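Local coordinates for protein pyrethroid hydrolase (Sphingobium faniae, PDB 5Y5R) that hydrolyses pyrethroid pesticides such as cypermethrin and permethrin at the ester bond, releasing an alcohol and a cyclopropanecarboxylic acid, at residues Ala12-Ala17 against Glu168-Thr173; Arg139-Asp144 against Gln174-Phe179; Leu105-Val110 against Glu216-Val221; Arg194-Ala199 against Ala208-Met213. All coordinates share one frame; numbering follows the deposited sequence.

In the fold
The chain enters its six-stranded parallel sheet with strand 3-9. The loop after it, Ala12-Ala17, waits for Glu168-Thr173, some 150 residues later, to form interaction 1. Leu105-Val110 follows strand 95-101 and meets Glu216-Val221 in interaction 3, on the opposite side of the chain's centre. Interaction 1 crosses both interaction 3 and interaction 2 along the chain. Two shorter closures fall within the span of interaction 3. Interaction 2 joins strands 140-143 and 174-175 and touches interaction 1 through Gln174 and Leu13; both line the ligand pocket. Interaction 4 packs helix 207-216 on strand 194-199 of the parallel sheet. It touches interaction 3, where Arg194 NH2 is probably hydrogen-bonded to Pro220 O.

Interaction 1 (Ala12-Ala17 against Glu168-Thr173); sequences ALNRGA and EHFIQT. With 8NL ((2-methyl-3-phenyl-phenyl)methyl (1~{S})-3-[(~{E})-2-chloranyl-3,3,3-tris(fluoranyl)prop-1-enyl]-2,2-dimethyl-cyclopropane-1-carboxylate), chain G.
The two loops run nearly antiparallel, their directions 162° apart, and a single beta bridge joins Asn14 to Phe170. Two backbone hydrogen bonds flank it. Ile171 N gives a nearly straight bond to Leu13 O at 2.9 Å. Arg15 N reaches His169 O at 2.7 Å, but with a more bent angle of 134°. Both donors lie above the carbonyl planes. Arg15 comes alongside the other loop. Its CD sits 3.4 Å from Glu168 O, and its CG meets Ile171 CG2 as the two side chains cross obliquely. A water accepts from Arg15 NH1 and donates to Phe170 O, while Arg15 NH2 forms a salt bridge with Asp37. Ile171 CG1 takes the crowded position between its backbone N and carbonyl carbon, against the Leu13 carbonyl. Ala17 O lies over one face of the His169 ring, and His169 ND1 is hydrogen-bonded to Tyr234 OH. The Phe170 ring is sandwiched: His169 CB covers the centre of one face, and 8NL C8 lies 3.9 Å from Phe170 CD1 over the other. Leu13 CB and CD1 touch 8NL C, so Leu13 and Phe170 give 8NL an apolar surface. Ser78 OG and His230 NE2 are also hydrogen-bonded to 8NL. Ala12 N donates to the ester carbonyl oxygen, 8NL O1, at 3.3 Å, consistent with part of the oxyanion hole of alpha/beta hydrolases.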
# COMPACT_ATOMS: atom_id res chain seq x y z
N ALA A 12 4.12 -4.46 3.10
CA ALA A 12 5.14 -5.47 3.41
C ALA A 12 4.67 -6.52 4.43
O ALA A 12 4.01 -6.20 5.42
CB ALA A 12 6.40 -4.79 3.97
N LEU A 13 5.07 -7.77 4.20
CA LEU A 13 4.77 -8.89 5.09
C LEU A 13 3.28 -9.23 5.20
O LEU A 13 2.91 -10.06 6.04
CB LEU A 13 5.31 -8.61 6.50
CG LEU A 13 6.82 -8.71 6.63
CD1 LEU A 13 7.26 -8.25 8.00
CD2 LEU A 13 7.20 -10.13 6.42
N ASN A 14 2.42 -8.63 4.38
CA ASN A 14 0.97 -8.84 4.47
C ASN A 14 0.46 -9.63 3.26
O ASN A 14 1.18 -9.92 2.30
CB ASN A 14 0.24 -7.49 4.59
CG ASN A 14 0.20 -6.96 6.00
OD1 ASN A 14 1.25 -6.65 6.63
ND2 ASN A 14 -1.00 -6.89 6.56
N ARG A 15 -0.83 -9.99 3.31
CA ARG A 15 -1.54 -10.65 2.21
C ARG A 15 -2.88 -9.93 1.97
O ARG A 15 -3.35 -9.18 2.81
CB ARG A 15 -1.78 -12.14 2.53
CG ARG A 15 -0.51 -12.91 2.97
CD ARG A 15 -0.81 -14.39 3.23
NE ARG A 15 -1.35 -15.08 2.06
CZ ARG A 15 -2.03 -16.24 2.09
NH1 ARG A 15 -2.29 -16.88 3.23
NH2 ARG A 15 -2.45 -16.77 0.95
N GLY A 16 -3.52 -10.22 0.83
CA GLY A 16 -4.76 -9.52 0.48
C GLY A 16 -5.86 -9.64 1.52
O GLY A 16 -6.65 -8.71 1.71
N ALA A 17 -5.88 -10.74 2.27
CA ALA A 17 -6.90 -10.98 3.28
C ALA A 17 -6.94 -9.92 4.37
O ALA A 17 -7.93 -9.85 5.12
CB ALA A 17 -6.70 -12.36 3.91
N GLU A 168 -3.75 -15.83 8.27
CA GLU A 168 -4.01 -15.61 6.85
C GLU A 168 -3.63 -14.21 6.38
O GLU A 168 -3.53 -13.97 5.17
CB GLU A 168 -5.50 -15.85 6.51
CG GLU A 168 -5.94 -17.30 6.60
CD GLU A 168 -5.93 -17.84 8.01
OE1 GLU A 168 -5.45 -18.98 8.19
OE2 GLU A 168 -6.30 -17.09 8.94
N HIS A 169 -3.40 -13.27 7.29
CA HIS A 169 -3.12 -11.90 6.86
C HIS A 169 -1.65 -11.63 6.53
O HIS A 169 -1.35 -10.58 5.94
CB HIS A 169 -3.57 -10.92 7.93
CG HIS A 169 -5.06 -10.82 8.06
ND1 HIS A 169 -5.68 -9.74 8.67
CD2 HIS A 169 -6.06 -11.64 7.65
CE1 HIS A 169 -6.99 -9.90 8.62
NE2 HIS A 169 -7.25 -11.05 8.01
N PHE A 170 -0.75 -12.55 6.93
CA PHE A 170 0.69 -12.29 6.97
C PHE A 170 1.51 -13.34 6.24
O PHE A 170 1.08 -14.49 6.08
CB PHE A 170 1.16 -12.22 8.42
CG PHE A 170 0.34 -11.30 9.28
CD1 PHE A 170 0.15 -9.97 8.88
CD2 PHE A 170 -0.21 -11.73 10.47
CE1 PHE A 170 -0.60 -9.10 9.65
CE2 PHE A 170 -0.96 -10.86 11.26
CZ PHE A 170 -1.15 -9.53 10.84
N ILE A 171 2.71 -12.94 5.82
CA ILE A 171 3.75 -13.87 5.38
C ILE A 171 4.96 -13.73 6.30
O ILE A 171 5.02 -12.85 7.17
CB ILE A 171 4.15 -13.68 3.89
CG1 ILE A 171 4.53 -12.23 3.62
CG2 ILE A 171 3.07 -14.11 2.92
CD1 ILE A 171 5.23 -12.05 2.30
N GLN A 172 5.93 -14.62 6.12
CA GLN A 172 7.10 -14.68 7.00
C GLN A 172 8.26 -13.83 6.50
O GLN A 172 9.03 -13.33 7.33
CB GLN A 172 7.59 -16.13 7.15
CG GLN A 172 6.69 -17.00 8.02
CD GLN A 172 6.44 -16.40 9.40
OE1 GLN A 172 7.31 -16.49 10.29
NE2 GLN A 172 5.28 -15.79 9.60
N THR A 173 8.48 -13.76 5.18
CA THR A 173 9.62 -13.08 4.59
C THR A 173 9.24 -12.25 3.37
O THR A 173 8.64 -12.76 2.41
CB THR A 173 10.74 -14.08 4.21
OG1 THR A 173 11.12 -14.85 5.35
CG2 THR A 173 11.97 -13.32 3.75
C 8NL G . 4.84 -5.34 8.38
C8 8NL G . 3.27 -8.37 10.59
C9 8NL G . 3.90 -9.42 11.25
C10 8NL G . 4.99 -9.18 12.07
C11 8NL G . 5.41 -7.86 12.20
C12 8NL G . 4.77 -6.82 11.53
C13 8NL G . 3.00 -3.33 7.02
O 8NL G . 4.12 -2.43 7.19
CL 8NL G . 10.65 0.47 7.04
C21 8NL G . 9.14 -0.33 6.58
C22 8NL G . 9.07 -1.83 6.74
F2 8NL G . 8.32 -2.10 7.79
F1 8NL G . 8.60 -2.44 5.67
F 8NL G . 10.30 -2.26 6.95
C20 8NL G . 8.10 0.40 6.17
C16 8NL G . 6.81 -0.25 5.74
C17 8NL G . 5.77 0.87 5.67
C18 8NL G . 5.87 0.89 4.15
C19 8NL G . 6.23 2.17 6.35
C15 8NL G . 5.56 -0.35 6.61
C14 8NL G . 4.70 -1.53 6.15
O1 8NL G . 4.55 -1.76 4.95
C2 8NL G . 2.60 -4.24 8.20
C3 8NL G . 1.29 -4.13 8.63
C4 8NL G . 0.79 -4.89 9.69
C5 8NL G . 1.60 -5.83 10.31
C6 8NL G . 2.93 -5.99 9.93
C1 8NL G . 3.43 -5.19 8.85
C7 8NL G . 3.69 -7.05 10.69
O HOH W 1 -0.64 -16.97 5.68

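Interaction 2 (Arg139-Asp144 against Gln174-Phe179); sequences RGLQAD and QSTVPF. With 8NL ((2-methyl-3-phenyl-phenyl)methyl (1~{S})-3-[(~{E})-2-chloranyl-3,3,3-tris(fluoranyl)prop-1-enyl]-2,2-dimethyl-cyclopropane-1-carboxylate), chain G.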
# COMPACT_ATOMS: atom_id res chain seq x y z
N ARG A 139 18.28 -9.46 0.76
CA ARG A 139 17.21 -9.78 -0.18
C ARG A 139 15.89 -10.06 0.53
O ARG A 139 14.85 -10.04 -0.13
CB ARG A 139 17.59 -10.97 -1.07
CG ARG A 139 18.58 -10.63 -2.20
CD ARG A 139 18.09 -11.09 -3.57
NE ARG A 139 17.52 -10.07 -4.38
CZ ARG A 139 16.72 -10.25 -5.40
NH1 ARG A 139 16.37 -11.41 -5.77
NH2 ARG A 139 16.26 -9.25 -6.06
N GLY A 140 15.91 -10.26 1.85
CA GLY A 140 14.68 -10.45 2.59
C GLY A 140 14.65 -9.67 3.89
O GLY A 140 15.68 -9.33 4.48
N LEU A 141 13.43 -9.41 4.34
CA LEU A 141 13.16 -8.74 5.60
C LEU A 141 12.19 -9.59 6.37
O LEU A 141 11.25 -10.15 5.79
CB LEU A 141 12.57 -7.34 5.41
CG LEU A 141 13.33 -6.25 4.67
CD1 LEU A 141 12.44 -5.03 4.59
CD2 LEU A 141 14.60 -5.90 5.35
N GLN A 142 12.40 -9.68 7.67
CA GLN A 142 11.62 -10.53 8.55
C GLN A 142 11.43 -9.84 9.88
O GLN A 142 12.39 -9.26 10.40
CB GLN A 142 12.34 -11.86 8.76
CG GLN A 142 11.75 -12.69 9.88
CD GLN A 142 12.25 -14.12 9.92
OE1 GLN A 142 12.91 -14.59 8.99
NE2 GLN A 142 11.96 -14.80 11.00
N ALA A 143 10.24 -9.97 10.46
CA ALA A 143 9.98 -9.33 11.75
C ALA A 143 10.81 -9.93 12.88
O ALA A 143 11.25 -11.09 12.83
CB ALA A 143 8.49 -9.41 12.11
N ASP A 144 11.09 -9.12 13.87
CA ASP A 144 11.82 -9.58 15.04
C ASP A 144 10.88 -10.30 16.02
O ASP A 144 10.28 -9.68 16.89
CB ASP A 144 12.50 -8.39 15.69
CG ASP A 144 13.25 -8.75 16.93
OD1 ASP A 144 13.36 -9.96 17.24
OD2 ASP A 144 13.75 -7.80 17.58
N GLN A 174 9.67 -10.98 3.37
CA GLN A 174 9.32 -9.98 2.37
C GLN A 174 10.50 -9.70 1.45
O GLN A 174 11.63 -9.55 1.92
CB GLN A 174 8.94 -8.68 3.07
CG GLN A 174 8.96 -7.53 2.11
CD GLN A 174 7.70 -7.49 1.28
OE1 GLN A 174 6.61 -7.80 1.76
NE2 GLN A 174 7.86 -7.20 -0.00
N SER A 175 10.23 -9.54 0.15
CA SER A 175 11.28 -9.20 -0.81
C SER A 175 11.69 -7.73 -0.72
O SER A 175 10.86 -6.85 -0.50
CB SER A 175 10.83 -9.50 -2.24
OG SER A 175 11.76 -8.96 -3.18
N THR A 176 12.98 -7.46 -0.88
CA THR A 176 13.42 -6.07 -0.82
C THR A 176 13.27 -5.35 -2.15
O THR A 176 13.56 -4.15 -2.24
CB THR A 176 14.87 -6.01 -0.32
OG1 THR A 176 15.70 -6.73 -1.24
CG2 THR A 176 15.00 -6.59 1.09
N VAL A 177 12.72 -6.06 -3.15
CA VAL A 177 12.59 -5.50 -4.50
C VAL A 177 11.82 -4.19 -4.56
O VAL A 177 12.26 -3.28 -5.28
CB VAL A 177 11.98 -6.56 -5.44
CG1 VAL A 177 11.40 -5.91 -6.72
CG2 VAL A 177 13.01 -7.61 -5.82
N PRO A 178 10.63 -4.05 -3.95
CA PRO A 178 9.94 -2.76 -4.00
C PRO A 178 10.66 -1.63 -3.27
O PRO A 178 10.46 -0.47 -3.63
CB PRO A 178 8.57 -3.07 -3.39
CG PRO A 178 8.76 -4.27 -2.58
CD PRO A 178 9.77 -5.08 -3.33
N PHE A 179 11.46 -1.93 -2.25
CA PHE A 179 12.12 -0.86 -1.52
C PHE A 179 13.13 -0.13 -2.39
O PHE A 179 13.42 1.05 -2.14
CB PHE A 179 12.81 -1.38 -0.27
CG PHE A 179 11.87 -1.64 0.85
CD1 PHE A 179 11.50 -0.61 1.71
CD2 PHE A 179 11.31 -2.89 1.03
CE1 PHE A 179 10.62 -0.85 2.75
CE2 PHE A 179 10.43 -3.13 2.05
CZ PHE A 179 10.08 -2.13 2.91
C 8NL G . 4.84 -5.34 8.38
C8 8NL G . 3.27 -8.37 10.59
C9 8NL G . 3.90 -9.42 11.25
C10 8NL G . 4.99 -9.18 12.07
C11 8NL G . 5.41 -7.86 12.20
C12 8NL G . 4.77 -6.82 11.53
C13 8NL G . 3.00 -3.33 7.02
O 8NL G . 4.12 -2.43 7.19
CL 8NL G . 10.65 0.47 7.04
C21 8NL G . 9.14 -0.33 6.58
C22 8NL G . 9.07 -1.83 6.74
F2 8NL G . 8.32 -2.10 7.79
F1 8NL G . 8.60 -2.44 5.67
F 8NL G . 10.30 -2.26 6.95
C20 8NL G . 8.10 0.40 6.17
C16 8NL G . 6.81 -0.25 5.74
C17 8NL G . 5.77 0.87 5.67
C18 8NL G . 5.87 0.89 4.15
C19 8NL G . 6.23 2.17 6.35
C15 8NL G . 5.56 -0.35 6.61
C14 8NL G . 4.70 -1.53 6.15
O1 8NL G . 4.55 -1.76 4.95
C2 8NL G . 2.60 -4.24 8.20
C3 8NL G . 1.29 -4.13 8.63
C4 8NL G . 0.79 -4.89 9.69
C5 8NL G . 1.60 -5.83 10.31
C6 8NL G . 2.93 -5.99 9.93
C1 8NL G . 3.43 -5.19 8.85
C7 8NL G . 3.69 -7.05 10.69
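Arg139 opens the contact through its backbone. Its O accepts from Thr176 N at 3.3 Å, with the donor above the carbonyl plane. The side chain, bent at chi2 and chi3, runs alongside Val177, so that NH2 comes to 3.6 Å from Val177 CG2. Thr176 folds over the same backbone: its CG2 touches Arg139 C, and its OG1 is hydrogen-bonded to Gly138 O.

Gly140 pairs with Ser175 as an antiparallel non-hydrogen-bonded pair. Its CA makes a CA-H...O contact with Gln174 O at 3.2 Å. Leu141 and Gln174 form the next, hydrogen-bonded pair. Leu141 N donates to Gln174 O, and Gln174 N returns a bond to Leu141 O, each at 3.0 Å and in the carbonyl plane. Strand 174-175 is thus an edge of a small three-stranded antiparallel sheet, with strand 140-143 in the middle and 132-135 on its other side. This sheet is separate from the parallel one. It lies in the long insertion between core strands 95-101 and 194-199, consistent with the cap of the alpha/beta hydrolase fold.

The Leu141 side chain lies on the same face as that of Gln174. The Leu141 and Thr176 side chains cross at about a right angle, with CG of Leu141 nearest Thr176 CG2. Leu141 CD1 meets Phe179 tip to tip, 3.8 Å from CE2. Phe179 turns its ring edge to 8NL, and CZ lies 3.1 Å from F1. Ser175 OG accepts from Val177 N in an ST turn. Gln174 OE1 is hydrogen-bonded to Leu13 N. Ala143 CB touches the outer phenyl ring of 8NL, 3.4 Å from C11.

Interaction 3 (Leu105-Val110 against Glu216-Val221); sequences LTAPGV and EFPGPV
Phe217 is the main bump here. It follows directly on the end of helix 207-216. Its CG stands anti to the backbone N (chi1 -169°), and the ring reaches across to the bend formed by Leu105, Thr106, Ala107 and Pro108. The ring edge, at CD1 and CE1, meets the backbone carbonyl of Thr106, whose O is 3.4 Å from Phe217 CD1. Leu105 CD1 comes to 3.7 Å from the same Phe217 CD1, the two side chains crossing at about a right angle. The other branch, Leu105 CD2, fits between Phe217 CB and Val221 CG2, which it meets tip to tip at 4.2 Å. An alanine at Leu105 would remove both branches and would probably leave the Phe217 ring and the Val221 methyl less well packed.

On the far side of the ring the fit is made by two prolines. Pro218 CD lies over one face of the Phe217 ring. It also touches Pro108 CD, tip to tip at 3.7 Å, and Ala107 CB at 3.9 Å. Ala107 CB settles into the corner between Glu216 O and the Pro218 ring. The bend itself is held from within. Ala107 to Val110 form a type II beta turn, closed by a bond from Val110 N to Ala107 O, and Thr106 OG1 donates to Val110 O.

The contact joins the loop after strand 95-101 to the one between helix 207-216 and strand 222-226, an edge strand of the alpha/beta hydrolase sheet. Arg194 and Tyr196 of strand 194-199 pack against it, and Phe115 of helix 113-116 touches Thr106 and Glu216.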
# COMPACT_ATOMS: atom_id res chain seq x y z
N LEU A 105 4.55 7.21 -1.16
CA LEU A 105 4.26 8.05 -2.32
C LEU A 105 5.56 8.76 -2.64
O LEU A 105 5.99 9.66 -1.91
CB LEU A 105 3.14 9.05 -2.03
CG LEU A 105 2.97 10.08 -3.13
CD1 LEU A 105 2.40 9.40 -4.39
CD2 LEU A 105 2.12 11.28 -2.67
N THR A 106 6.25 8.29 -3.66
CA THR A 106 7.51 8.89 -4.03
C THR A 106 7.38 9.56 -5.38
O THR A 106 6.57 9.16 -6.23
CB THR A 106 8.68 7.87 -4.02
OG1 THR A 106 8.46 6.81 -4.96
CG2 THR A 106 8.74 7.29 -2.68
N ALA A 107 8.14 10.63 -5.52
CA ALA A 107 8.18 11.35 -6.75
C ALA A 107 8.84 10.47 -7.80
O ALA A 107 9.62 9.57 -7.47
CB ALA A 107 8.95 12.65 -6.54
N PRO A 108 8.58 10.75 -9.08
CA PRO A 108 9.26 10.01 -10.15
C PRO A 108 10.77 9.98 -9.98
O PRO A 108 11.42 11.00 -9.79
CB PRO A 108 8.85 10.79 -11.41
CG PRO A 108 7.42 11.35 -10.99
CD PRO A 108 7.73 11.83 -9.62
N GLY A 109 11.35 8.78 -10.07
CA GLY A 109 12.79 8.67 -9.94
C GLY A 109 13.30 8.52 -8.53
O GLY A 109 14.52 8.42 -8.34
N VAL A 110 12.41 8.51 -7.55
CA VAL A 110 12.77 8.41 -6.14
C VAL A 110 12.38 7.03 -5.65
O VAL A 110 11.29 6.54 -5.98
CB VAL A 110 12.10 9.50 -5.30
CG1 VAL A 110 12.63 9.49 -3.86
CG2 VAL A 110 12.39 10.82 -5.93
N GLU A 216 6.52 16.60 -1.47
CA GLU A 216 7.56 16.47 -2.49
C GLU A 216 7.09 15.83 -3.79
O GLU A 216 7.85 15.82 -4.76
CB GLU A 216 8.75 15.67 -1.91
CG GLU A 216 9.50 16.43 -0.82
CD GLU A 216 10.73 15.73 -0.26
OE1 GLU A 216 11.12 16.06 0.87
OE2 GLU A 216 11.27 14.78 -0.88
N PHE A 217 5.85 15.31 -3.86
CA PHE A 217 5.36 14.76 -5.12
C PHE A 217 4.94 15.90 -6.04
O PHE A 217 4.27 16.84 -5.60
CB PHE A 217 4.17 13.82 -4.91
CG PHE A 217 3.80 13.01 -6.14
CD1 PHE A 217 4.39 11.78 -6.41
CD2 PHE A 217 2.89 13.50 -7.04
CE1 PHE A 217 4.03 11.06 -7.54
CE2 PHE A 217 2.55 12.79 -8.17
CZ PHE A 217 3.11 11.56 -8.42
N PRO A 218 5.29 15.83 -7.33
CA PRO A 218 4.98 16.94 -8.24
C PRO A 218 3.51 16.94 -8.65
O PRO A 218 2.98 15.94 -9.13
CB PRO A 218 5.90 16.68 -9.44
CG PRO A 218 6.09 15.21 -9.43
CD PRO A 218 6.07 14.77 -7.99
N GLY A 219 2.85 18.08 -8.47
CA GLY A 219 1.46 18.16 -8.81
C GLY A 219 0.54 17.94 -7.62
O GLY A 219 0.97 17.57 -6.52
N PRO A 220 -0.75 18.15 -7.84
CA PRO A 220 -1.70 18.09 -6.73
C PRO A 220 -1.93 16.66 -6.26
O PRO A 220 -1.87 15.70 -7.05
CB PRO A 220 -2.99 18.69 -7.34
CG PRO A 220 -2.90 18.35 -8.79
CD PRO A 220 -1.42 18.37 -9.14
N VAL A 221 -2.11 16.53 -4.95
CA VAL A 221 -2.48 15.29 -4.29
C VAL A 221 -3.64 15.64 -3.37
O VAL A 221 -3.47 16.43 -2.44
CB VAL A 221 -1.33 14.67 -3.47
CG1 VAL A 221 -1.81 13.43 -2.71
CG2 VAL A 221 -0.12 14.38 -4.32

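Interaction 4 (Arg194-Ala199 against Ala208-Met213); sequences RLYIEA and AVQRQM
This is the first half of a beta-alpha-beta unit of the alpha/beta hydrolase fold: strand 194-199, helix 207-216, strand 222-226. The short strand and helix segments run nearly antiparallel, at 164°, with axes 9.0 Å apart. Tyr196, Glu198 and Gln210 carry most of the contact.

Gln210 has CG anti to its carbonyl carbon (chi1 -72°) and is extended beyond it, which lays its amide along the backbone of Ala199. OE1 accepts from Ala199 N at 3.1 Å, in the carbonyl plane and on a lone pair. NE2 donates to Ala199 O at 3.2 Å, from above that carbonyl plane, and also to Leu205 O. The amide thus grips both polar atoms of one strand residue, and its rotation is fixed. An alanine at Gln210 would remove this amide, and would probably leave the end of the strand less firmly tied to the helix, close to Asp202, the probable charge-relay aspartate.

Tyr196 has CG anti to the backbone N (chi1 -158°), which points the ring at the helix. It crosses Gln210 at about a right angle, with Gln210 OE1 at the ring edge. The hydroxyl rests 3.4 Å from Gln210 CG and is hydrogen-bonded to Ala103 O. The CE methyl of Met213, present as selenomethionine and bent at chi3, also reaches the hydroxyl.

Arg211 is extended from CG to NE and crosses Glu198 at about a right angle, forming a salt bridge. Ser225 OG is hydrogen-bonded to Glu198 OE1, while Arg211 NH1 makes only a weak bond there. The stronger arm is Arg211 NE to Glu198 OE2 at 3.1 Å, with the oxygen in the guanidinium plane.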
# COMPACT_ATOMS: atom_id res chain seq x y z
N ARG A 194 -5.00 11.56 -7.86
CA ARG A 194 -4.29 10.95 -6.75
C ARG A 194 -4.94 11.39 -5.44
O ARG A 194 -5.37 12.54 -5.31
CB ARG A 194 -2.80 11.36 -6.75
CG ARG A 194 -2.00 10.90 -7.95
CD ARG A 194 -0.59 11.51 -7.92
NE ARG A 194 -0.58 12.97 -8.07
CZ ARG A 194 -0.47 13.58 -9.25
NH1 ARG A 194 -0.35 12.85 -10.35
NH2 ARG A 194 -0.47 14.91 -9.33
N LEU A 195 -5.09 10.44 -4.53
CA LEU A 195 -5.60 10.71 -3.19
C LEU A 195 -4.68 10.07 -2.17
O LEU A 195 -4.31 8.88 -2.31
CB LEU A 195 -7.04 10.21 -3.04
CG LEU A 195 -7.63 10.06 -1.65
CD1 LEU A 195 -7.74 11.43 -1.02
CD2 LEU A 195 -9.00 9.40 -1.76
N TYR A 196 -4.29 10.84 -1.15
CA TYR A 196 -3.58 10.34 0.01
C TYR A 196 -4.52 10.31 1.21
O TYR A 196 -5.07 11.34 1.60
CB TYR A 196 -2.36 11.21 0.34
CG TYR A 196 -1.30 10.47 1.15
CD1 TYR A 196 -1.41 10.34 2.53
CD2 TYR A 196 -0.22 9.88 0.53
CE1 TYR A 196 -0.44 9.64 3.26
CE2 TYR A 196 0.74 9.19 1.24
CZ TYR A 196 0.63 9.07 2.59
OH TYR A 196 1.60 8.36 3.26
N ILE A 197 -4.69 9.14 1.80
CA ILE A 197 -5.44 8.99 3.05
C ILE A 197 -4.41 8.85 4.15
O ILE A 197 -3.74 7.82 4.24
CB ILE A 197 -6.39 7.78 3.03
CG1 ILE A 197 -7.34 7.85 1.84
CG2 ILE A 197 -7.16 7.70 4.35
CD1 ILE A 197 -8.42 6.79 1.85
N GLU A 198 -4.26 9.91 4.96
CA GLU A 198 -3.33 9.91 6.08
C GLU A 198 -3.96 9.16 7.24
O GLU A 198 -5.16 9.26 7.49
CB GLU A 198 -3.01 11.33 6.58
CG GLU A 198 -2.70 12.39 5.57
CD GLU A 198 -2.59 13.79 6.24
OE1 GLU A 198 -3.42 14.13 7.11
OE2 GLU A 198 -1.67 14.54 5.90
N ALA A 199 -3.12 8.45 7.97
CA ALA A 199 -3.45 7.87 9.27
C ALA A 199 -2.75 8.74 10.32
O ALA A 199 -1.52 8.70 10.43
CB ALA A 199 -2.98 6.41 9.34
N ALA A 208 4.36 13.23 9.95
CA ALA A 208 5.31 14.17 9.36
C ALA A 208 5.90 13.61 8.07
O ALA A 208 6.10 14.35 7.10
CB ALA A 208 6.41 14.50 10.35
N VAL A 209 6.23 12.31 8.06
CA VAL A 209 6.76 11.69 6.85
C VAL A 209 5.70 11.58 5.78
O VAL A 209 5.96 11.79 4.59
CB VAL A 209 7.35 10.32 7.18
CG1 VAL A 209 7.75 9.63 5.91
CG2 VAL A 209 8.54 10.52 8.06
N GLN A 210 4.50 11.18 6.18
CA GLN A 210 3.37 11.15 5.26
C GLN A 210 3.21 12.49 4.58
O GLN A 210 3.12 12.56 3.35
CB GLN A 210 2.11 10.77 6.03
CG GLN A 210 2.07 9.33 6.46
CD GLN A 210 0.89 9.04 7.32
OE1 GLN A 210 -0.27 9.05 6.86
NE2 GLN A 210 1.16 8.81 8.61
N ARG A 211 3.17 13.56 5.38
CA ARG A 211 2.93 14.88 4.78
C ARG A 211 4.13 15.36 3.96
O ARG A 211 3.95 16.15 3.02
CB ARG A 211 2.57 15.92 5.86
CG ARG A 211 1.23 15.66 6.54
CD ARG A 211 0.94 16.45 7.82
NE ARG A 211 -0.44 16.19 8.25
CZ ARG A 211 -1.02 16.54 9.40
NH1 ARG A 211 -2.27 16.18 9.63
NH2 ARG A 211 -0.37 17.21 10.33
N GLN A 212 5.34 14.91 4.31
CA GLN A 212 6.53 15.28 3.55
C GLN A 212 6.49 14.63 2.18
O GLN A 212 6.87 15.25 1.17
CB GLN A 212 7.77 14.86 4.35
CG GLN A 212 9.09 15.36 3.79
CD GLN A 212 9.23 16.86 3.98
OE1 GLN A 212 8.86 17.40 5.02
NE2 GLN A 212 9.76 17.53 2.97
N MSE A 213 6.01 13.40 2.10
CA MSE A 213 5.86 12.75 0.82
C MSE A 213 4.84 13.45 -0.08
O MSE A 213 5.11 13.67 -1.26
CB MSE A 213 5.50 11.28 1.04
CG MSE A 213 6.72 10.52 1.54
SE MSE A 213 6.45 8.60 1.75
CE MSE A 213 5.13 8.61 3.14